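PDB 3HAZ: proline dehydrogenase from Bradyrhizobium japonicum USDA 110, which probably oxidizes proline to glutamate in two steps, using an FAD-dependent proline dehydrogenase and an NAD-dependent 1-pyrroline-5-carboxylate dehydrogenase in one chain. Local coordinates for residues 282-287 and 349-354; 315-320 and 363-368. All coordinates share one frame; numbering follows the deposited sequence.

How the contacts relate
Both contacts lie in the proline dehydrogenase barrel, their centres about 10 Å apart. Each joins a loop that follows a barrel strand to a part of the chain beyond strand 338-343. Contact 1 sets the loop after strand 276-279 against helix 348-357. It is partly buried, and charged groups and waters carry it. Contact 2 sets the loop after strand 309-314 against the loop that follows the same helix. It is buried, larger and built from backbone bonds and CH-pi packing beside the FAD. The two meet directly: Arg319 of 315-320 approaches the carbonyl oxygen of Ala284, a probable hydrogen bond, and Gln317 packs on the Ala284 methyl group.

Contact 1 of 2, residues 282-287 and 349-354; sequences EEADRL and DTEIKR
Helix 348-357 meets the loop 282-287 through two side chains three residues apart, Glu351 and Arg354. The tight part is at Glu351. Its chain bends at chi2 (-60°) and brings the carboxylate to the loop backbone. Glu351 OE1 accepts a hydrogen bond of 2.7 Å from Ala284 N, which arrives from above the carboxylate plane. Ala284 CB lies 3.5 Å from Glu351 OE1, and this methyl group also touches Tyr14 and Gln317. Water 1 donates to both Glu351 OE1 and Glu282 O. Since Glu282 O also takes a bond from Gln314, an FAD-binding residue, this end adjoins the flavin site.

The looser part is at Arg354, whose chain runs extended from CG to NE. Arg354 NH2 makes a salt bridge of 2.9 Å to Asp285 OD2, with the carboxylate and guanidinium planes 50° apart. Glu283 CG lies over one face of the guanidinium. The Glu283 carboxylate is nearly parallel to the Arg354 guanidinium, but its salt bridge is with Arg286: Arg286 NH1 donates to Glu283 OE1 at 3.0 Å. Water 2 bridges the two parts, joining Asp285 N, Glu351 OE2 and Arg354 NH2. Water 3 belongs to the Arg354 side and links NH2 to Asp285 OD1.

Asp285 OD2 also pairs with Arg358. Acids and arginines therefore interleave along this side, and the basic neighbours probably keep Asp285 and Glu283 ionised.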
loop_
_atom_site.group_PDB
_atom_site.type_symbol
_atom_site.label_atom_id
_atom_site.label_comp_id
_atom_site.label_asym_id
_atom_site.label_seq_id
_atom_site.Cartn_x
_atom_site.Cartn_y
_atom_site.Cartn_z
ATOM N N GLU A 282 -28.442 -30.343 -24.395
ATOM C CA GLU A 282 -27.094 -29.970 -24.815
ATOM C C GLU A 282 -26.845 -28.474 -24.599
ATOM O O GLU A 282 -27.278 -27.918 -23.589
ATOM C CB GLU A 282 -26.858 -30.421 -26.266
ATOM C CG GLU A 282 -27.121 -31.933 -26.423
ATOM C CD GLU A 282 -26.822 -32.481 -27.807
ATOM O OE1 GLU A 282 -25.629 -32.646 -28.146
ATOM O OE2 GLU A 282 -27.784 -32.780 -28.544
ATOM N N GLU A 283 -26.158 -27.816 -25.529
ATOM C CA GLU A 283 -25.794 -26.410 -25.314
ATOM C C GLU A 283 -27.016 -25.497 -25.288
ATOM O O GLU A 283 -28.059 -25.809 -25.871
ATOM C CB GLU A 283 -24.803 -25.928 -26.377
ATOM C CG GLU A 283 -23.510 -26.723 -26.442
ATOM C CD GLU A 283 -23.633 -27.996 -27.278
ATOM O OE1 GLU A 283 -24.755 -28.358 -27.690
ATOM O OE2 GLU A 283 -22.597 -28.637 -27.528
ATOM N N ALA A 284 -26.868 -24.355 -24.629
ATOM C CA ALA A 284 -27.961 -23.402 -24.485
ATOM C C ALA A 284 -28.479 -22.884 -25.822
ATOM O O ALA A 284 -29.672 -22.604 -25.956
ATOM C CB ALA A 284 -27.543 -22.236 -23.585
ATOM N N ASP A 285 -27.596 -22.746 -26.808
ATOM C CA ASP A 285 -28.024 -22.210 -28.094
ATOM C C ASP A 285 -28.833 -23.227 -28.900
ATOM O O ASP A 285 -29.400 -22.897 -29.940
ATOM C CB ASP A 285 -26.856 -21.617 -28.908
ATOM C CG ASP A 285 -25.844 -22.660 -29.356
ATOM O OD1 ASP A 285 -26.050 -23.864 -29.102
ATOM O OD2 ASP A 285 -24.828 -22.260 -29.966
ATOM N N ARG A 286 -28.904 -24.455 -28.397
ATOM C CA ARG A 286 -29.718 -25.492 -29.029
ATOM C C ARG A 286 -31.018 -25.784 -28.268
ATOM O O ARG A 286 -31.818 -26.613 -28.702
ATOM C CB ARG A 286 -28.901 -26.782 -29.187
ATOM C CG ARG A 286 -27.823 -26.706 -30.276
ATOM C CD ARG A 286 -26.839 -27.858 -30.150
ATOM N NE ARG A 286 -26.228 -28.220 -31.429
ATOM C CZ ARG A 286 -25.165 -29.011 -31.544
ATOM N NH1 ARG A 286 -24.588 -29.510 -30.453
ATOM N NH2 ARG A 286 -24.673 -29.302 -32.745
ATOM N N LEU A 287 -31.230 -25.112 -27.137
ATOM C CA LEU A 287 -32.414 -25.380 -26.316
ATOM C C LEU A 287 -33.732 -25.226 -27.091
ATOM O O LEU A 287 -34.552 -26.142 -27.137
ATOM C CB LEU A 287 -32.438 -24.477 -25.082
ATOM C CG LEU A 287 -33.654 -24.696 -24.173
ATOM C CD1 LEU A 287 -33.795 -26.165 -23.800
ATOM C CD2 LEU A 287 -33.589 -23.824 -22.931
ATOM N N ASP A 349 -18.696 -24.365 -18.542
ATOM C CA ASP A 349 -17.535 -23.634 -19.046
ATOM C C ASP A 349 -17.727 -23.221 -20.501
ATOM O O ASP A 349 -17.316 -22.141 -20.914
ATOM C CB ASP A 349 -16.265 -24.464 -18.877
ATOM C CG ASP A 349 -15.786 -24.500 -17.433
ATOM O OD1 ASP A 349 -15.218 -23.492 -16.967
ATOM O OD2 ASP A 349 -15.979 -25.531 -16.767
ATOM N N THR A 350 -18.381 -24.077 -21.272
ATOM C CA THR A 350 -18.654 -23.770 -22.667
ATOM C C THR A 350 -19.604 -22.588 -22.792
ATOM O O THR A 350 -19.390 -21.702 -23.618
ATOM C CB THR A 350 -19.197 -25.004 -23.410
ATOM O OG1 THR A 350 -18.164 -25.992 -23.469
ATOM C CG2 THR A 350 -19.629 -24.646 -24.825
ATOM N N GLU A 351 -20.645 -22.558 -21.966
ATOM C CA GLU A 351 -21.600 -21.458 -22.037
ATOM C C GLU A 351 -20.946 -20.123 -21.691
ATOM O O GLU A 351 -21.254 -19.102 -22.298
ATOM C CB GLU A 351 -22.806 -21.713 -21.127
ATOM C CG GLU A 351 -23.550 -23.013 -21.413
ATOM C CD GLU A 351 -24.104 -23.100 -22.825
ATOM O OE1 GLU A 351 -24.646 -24.170 -23.179
ATOM O OE2 GLU A 351 -24.000 -22.108 -23.581
ATOM N N ILE A 352 -20.038 -20.129 -20.717
ATOM C CA ILE A 352 -19.360 -18.898 -20.332
ATOM C C ILE A 352 -18.512 -18.405 -21.502
ATOM O O ILE A 352 -18.592 -17.246 -21.893
ATOM C CB ILE A 352 -18.458 -19.087 -19.081
ATOM C CG1 ILE A 352 -19.286 -19.565 -17.884
ATOM C CG2 ILE A 352 -17.713 -17.784 -18.739
ATOM C CD1 ILE A 352 -20.514 -18.729 -17.609
ATOM N N LYS A 353 -17.705 -19.300 -22.061
ATOM C CA LYS A 353 -16.795 -18.927 -23.134
ATOM C C LYS A 353 -17.576 -18.405 -24.329
ATOM O O LYS A 353 -17.256 -17.348 -24.878
ATOM C CB LYS A 353 -15.911 -20.115 -23.543
ATOM C CG LYS A 353 -14.843 -19.769 -24.592
ATOM C CD LYS A 353 -13.852 -20.910 -24.761
ATOM C CE LYS A 353 -12.777 -20.567 -25.789
ATOM N NZ LYS A 353 -11.865 -21.730 -26.028
ATOM N N ARG A 354 -18.617 -19.136 -24.718
ATOM C CA ARG A 354 -19.396 -18.758 -25.889
ATOM C C ARG A 354 -20.020 -17.373 -25.752
ATOM O O ARG A 354 -19.990 -16.573 -26.685
ATOM C CB ARG A 354 -20.494 -19.786 -26.166
ATOM C CG ARG A 354 -20.003 -21.054 -26.837
ATOM C CD ARG A 354 -21.143 -22.041 -26.965
ATOM N NE ARG A 354 -20.780 -23.208 -27.761
ATOM C CZ ARG A 354 -21.667 -23.997 -28.353
ATOM N NH1 ARG A 354 -21.260 -25.038 -29.069
ATOM N NH2 ARG A 354 -22.964 -23.738 -28.228
HETATM O O HOH W 1 -26.260 -25.989 -21.735
HETATM O O HOH W 2 -24.774 -22.226 -26.318
HETATM O O HOH W 3 -24.124 -25.673 -30.188
#

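Contact 2 of 2, residues 315-320 and 363-368; sequences AYQKRA and YPVFTR. With FAD (flavin-adenine dinucleotide), chain C; SO4 (sulfate ion), chain F.
A single beta bridge, Gln317 with Val365, ties two loops of the proline dehydrogenase barrel beside the adenine end of the FAD. Two backbone bonds flank it. Phe366 N donates to Tyr316 O at 3.0 Å, nearly along the C=O axis. Lys318 N donates to Pro364 O, also at 3.0 Å. The alpha carbons of Val365 and Gln317 add CA-H...O contacts to the same two oxygens. A type I turn from Gln317 to Ala320 then leads into helix 320-333.

Two CH-pi contacts accompany the bridge. Val365 CG1 sits over the centre of the Tyr316 ring, 3.7 Å from the centroid and 9° off its normal. The Tyr316 chi1 of 75° lays the ring alongside Val365, which points the same way. Tyr316 CD2 lies 3.1 Å from FAD O2B, a ribose oxygen. Lys318 CG lies over a face of the Phe366 ring, offset toward the rim, while Ala315 O meets the ring edge in plane. The extended Lys318 chain carries NZ on to Tyr363 O at 2.8 Å, and NZ also forms a salt bridge with Asp18. Water 4 joins NZ to Val365 O.

The loop also binds the adenine: the amino group N6A of FAD donates to Thr367 O at 3.0 Å.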
loop_
_atom_site.group_PDB
_atom_site.type_symbol
_atom_site.label_atom_id
_atom_site.label_comp_id
_atom_site.label_asym_id
_atom_site.label_seq_id
_atom_site.Cartn_x
_atom_site.Cartn_y
_atom_site.Cartn_z
ATOM N N ALA A 315 -31.024 -27.376 -14.895
ATOM C CA ALA A 315 -31.360 -26.370 -13.902
ATOM C C ALA A 315 -30.323 -25.252 -13.809
ATOM O O ALA A 315 -30.593 -24.212 -13.224
ATOM C CB ALA A 315 -31.573 -27.016 -12.533
ATOM N N TYR A 316 -29.133 -25.455 -14.372
ATOM C CA TYR A 316 -28.143 -24.383 -14.318
ATOM C C TYR A 316 -28.486 -23.247 -15.279
ATOM O O TYR A 316 -27.858 -22.196 -15.257
ATOM C CB TYR A 316 -26.696 -24.891 -14.462
ATOM C CG TYR A 316 -26.212 -25.307 -15.847
ATOM C CD1 TYR A 316 -27.088 -25.455 -16.923
ATOM C CD2 TYR A 316 -24.862 -25.594 -16.056
ATOM C CE1 TYR A 316 -26.616 -25.855 -18.185
ATOM C CE2 TYR A 316 -24.384 -25.996 -17.298
ATOM C CZ TYR A 316 -25.264 -26.128 -18.361
ATOM O OH TYR A 316 -24.776 -26.528 -19.590
ATOM N N GLN A 317 -29.514 -23.460 -16.098
ATOM C CA GLN A 317 -30.001 -22.414 -17.000
ATOM C C GLN A 317 -31.109 -21.608 -16.342
ATOM O O GLN A 317 -31.993 -22.161 -15.687
ATOM C CB GLN A 317 -30.526 -23.011 -18.305
ATOM C CG GLN A 317 -29.479 -23.698 -19.160
ATOM C CD GLN A 317 -29.836 -23.649 -20.633
ATOM O OE1 GLN A 317 -30.220 -22.600 -21.154
ATOM N NE2 GLN A 317 -29.695 -24.778 -21.318
ATOM N N LYS A 318 -31.062 -20.295 -16.528
ATOM C CA LYS A 318 -32.098 -19.423 -16.000
ATOM C C LYS A 318 -33.464 -19.754 -16.605
ATOM O O LYS A 318 -34.495 -19.532 -15.973
ATOM C CB LYS A 318 -31.720 -17.957 -16.240
ATOM C CG LYS A 318 -30.305 -17.613 -15.748
ATOM C CD LYS A 318 -29.900 -16.194 -16.146
ATOM C CE LYS A 318 -28.507 -15.843 -15.607
ATOM N NZ LYS A 318 -27.957 -14.586 -16.222
ATOM N N ARG A 319 -33.466 -20.317 -17.811
ATOM C CA ARG A 319 -34.718 -20.676 -18.492
ATOM C C ARG A 319 -35.339 -21.985 -17.997
ATOM O O ARG A 319 -36.413 -22.371 -18.450
ATOM C CB ARG A 319 -34.506 -20.766 -20.008
ATOM C CG ARG A 319 -34.264 -19.426 -20.700
ATOM C CD ARG A 319 -33.913 -19.622 -22.171
ATOM N NE ARG A 319 -32.655 -20.346 -22.331
ATOM C CZ ARG A 319 -32.163 -20.751 -23.497
ATOM N NH1 ARG A 319 -32.821 -20.503 -24.623
ATOM N NH2 ARG A 319 -31.009 -21.409 -23.535
ATOM N N ALA A 320 -34.673 -22.658 -17.065
ATOM C CA ALA A 320 -35.090 -24.005 -16.656
ATOM C C ALA A 320 -36.559 -24.098 -16.224
ATOM O O ALA A 320 -37.289 -24.992 -16.662
ATOM C CB ALA A 320 -34.173 -24.534 -15.564
ATOM N N TYR A 363 -25.225 -14.131 -19.508
ATOM C CA TYR A 363 -25.043 -15.584 -19.526
ATOM C C TYR A 363 -26.370 -16.322 -19.344
ATOM O O TYR A 363 -27.180 -15.945 -18.499
ATOM C CB TYR A 363 -24.071 -16.009 -18.421
ATOM C CG TYR A 363 -22.714 -15.355 -18.534
ATOM C CD1 TYR A 363 -22.351 -14.292 -17.705
ATOM C CD2 TYR A 363 -21.799 -15.784 -19.487
ATOM C CE1 TYR A 363 -21.096 -13.683 -17.821
ATOM C CE2 TYR A 363 -20.553 -15.188 -19.608
ATOM C CZ TYR A 363 -20.205 -14.144 -18.780
ATOM O OH TYR A 363 -18.958 -13.577 -18.921
ATOM N N PRO A 364 -26.595 -17.386 -20.138
ATOM C CA PRO A 364 -27.832 -18.171 -20.026
ATOM C C PRO A 364 -27.812 -19.091 -18.805
ATOM O O PRO A 364 -28.842 -19.662 -18.432
ATOM C CB PRO A 364 -27.840 -19.001 -21.314
ATOM C CG PRO A 364 -26.397 -19.119 -21.706
ATOM C CD PRO A 364 -25.722 -17.855 -21.232
ATOM N N VAL A 365 -26.638 -19.237 -18.201
ATOM C CA VAL A 365 -26.479 -20.072 -17.021
ATOM C C VAL A 365 -26.146 -19.194 -15.832
ATOM O O VAL A 365 -25.638 -18.086 -16.002
ATOM C CB VAL A 365 -25.330 -21.086 -17.186
ATOM C CG1 VAL A 365 -25.719 -22.205 -18.153
ATOM C CG2 VAL A 365 -24.054 -20.376 -17.646
ATOM N N PHE A 366 -26.436 -19.683 -14.630
ATOM C CA PHE A 366 -25.973 -19.009 -13.424
ATOM C C PHE A 366 -24.446 -19.074 -13.387
ATOM O O PHE A 366 -23.842 -19.949 -14.014
ATOM C CB PHE A 366 -26.595 -19.645 -12.177
ATOM C CG PHE A 366 -28.108 -19.620 -12.178
ATOM C CD1 PHE A 366 -28.798 -18.427 -11.990
ATOM C CD2 PHE A 366 -28.833 -20.780 -12.377
ATOM C CE1 PHE A 366 -30.187 -18.400 -11.996
ATOM C CE2 PHE A 366 -30.219 -20.759 -12.393
ATOM C CZ PHE A 366 -30.899 -19.567 -12.202
ATOM N N THR A 367 -23.822 -18.143 -12.673
ATOM C CA THR A 367 -22.365 -18.117 -12.599
ATOM C C THR A 367 -21.840 -18.420 -11.204
ATOM O O THR A 367 -20.629 -18.530 -11.006
ATOM C CB THR A 367 -21.778 -16.782 -13.096
ATOM O OG1 THR A 367 -22.514 -15.690 -12.534
ATOM C CG2 THR A 367 -21.843 -16.706 -14.619
ATOM N N ARG A 368 -22.742 -18.534 -10.233
ATOM C CA ARG A 368 -22.359 -19.066 -8.929
ATOM C C ARG A 368 -22.977 -20.446 -8.731
ATOM O O ARG A 368 -24.166 -20.645 -8.978
ATOM C CB ARG A 368 -22.764 -18.121 -7.793
ATOM C CG ARG A 368 -21.860 -16.900 -7.671
ATOM C CD ARG A 368 -22.134 -16.122 -6.392
ATOM N NE ARG A 368 -21.828 -16.902 -5.195
ATOM C CZ ARG A 368 -21.944 -16.440 -3.954
ATOM N NH1 ARG A 368 -22.357 -15.195 -3.746
ATOM N NH2 ARG A 368 -21.650 -17.220 -2.922
HETATM P PA FAD C . -22.561 -30.995 -8.116
HETATM O O1A FAD C . -20.994 -31.061 -7.659
HETATM O O2A FAD C . -23.465 -30.745 -6.994
HETATM O O5B FAD C . -22.738 -29.786 -9.189
HETATM C C5B FAD C . -21.878 -29.758 -10.292
HETATM C C4B FAD C . -22.392 -28.742 -11.321
HETATM O O4B FAD C . -22.956 -27.402 -10.845
HETATM C C3B FAD C . -22.064 -28.664 -12.686
HETATM O O3B FAD C . -22.040 -29.857 -13.449
HETATM C C2B FAD C . -22.795 -27.437 -13.169
HETATM O O2B FAD C . -23.991 -27.646 -13.897
HETATM C C1B FAD C . -22.916 -26.558 -11.976
HETATM N N9A FAD C . -21.872 -25.576 -11.743
HETATM C C8A FAD C . -20.528 -25.795 -11.459
HETATM N N7A FAD C . -19.940 -24.574 -11.267
HETATM C C5A FAD C . -20.941 -23.588 -11.430
HETATM C C6A FAD C . -20.909 -22.086 -11.346
HETATM N N6A FAD C . -19.666 -21.385 -11.047
HETATM N N1A FAD C . -22.008 -21.387 -11.535
HETATM C C2A FAD C . -23.226 -22.038 -11.812
HETATM N N3A FAD C . -23.256 -23.480 -11.897
HETATM C C4A FAD C . -22.109 -24.207 -11.698
HETATM N N1 FAD C . -26.246 -32.506 -18.168
HETATM C C2 FAD C . -26.649 -31.879 -19.322
HETATM O O2 FAD C . -26.239 -30.588 -19.573
HETATM N N3 FAD C . -27.455 -32.588 -20.277
HETATM C C4 FAD C . -27.824 -33.882 -20.040
HETATM O O4 FAD C . -28.665 -34.550 -20.939
HETATM C C4X FAD C . -27.408 -34.538 -18.831
HETATM N N5 FAD C . -27.812 -35.952 -18.553
HETATM C C5X FAD C . -27.387 -36.584 -17.359
HETATM C C6 FAD C . -27.778 -37.976 -17.093
HETATM C C7 FAD C . -27.357 -38.603 -15.898
HETATM C C7M FAD C . -27.749 -40.050 -15.645
HETATM C C8 FAD C . -26.531 -37.863 -14.915
HETATM C C8M FAD C . -26.054 -38.521 -13.609
HETATM C C9 FAD C . -26.160 -36.532 -15.173
HETATM C C9A FAD C . -26.587 -35.874 -16.421
HETATM N N10 FAD C . -26.202 -34.488 -16.698
HETATM C C10 FAD C . -26.639 -33.851 -17.919
HETATM C "C1'" FAD C . -25.514 -33.633 -15.678
HETATM C "C2'" FAD C . -23.965 -33.606 -15.739
HETATM O "O2'" FAD C . -23.488 -34.687 -16.533
HETATM C "C3'" FAD C . -23.407 -33.621 -14.307
HETATM O "O3'" FAD C . -23.476 -34.938 -13.771
HETATM C "C4'" FAD C . -24.168 -32.640 -13.343
HETATM O "O4'" FAD C . -24.402 -31.354 -13.802
HETATM C "C5'" FAD C . -23.561 -32.642 -11.915
HETATM O "O5'" FAD C . -24.490 -32.241 -10.920
HETATM P P FAD C . -24.314 -32.885 -9.402
HETATM O O1P FAD C . -25.581 -32.387 -8.438
HETATM O O2P FAD C . -24.230 -34.348 -9.494
HETATM O O3P FAD C . -22.848 -32.409 -8.862
HETATM S S SO4 F . -20.353 -20.407 -4.518
HETATM O O1 SO4 F . -20.605 -19.900 -3.169
HETATM O O2 SO4 F . -19.898 -19.326 -5.393
HETATM O O3 SO4 F . -19.320 -21.434 -4.441
HETATM O O4 SO4 F . -21.591 -20.967 -5.042
HETATM O O HOH W 4 -25.345 -15.488 -14.893
HETATM O O HOH W 5 -31.145 -19.531 -20.035
#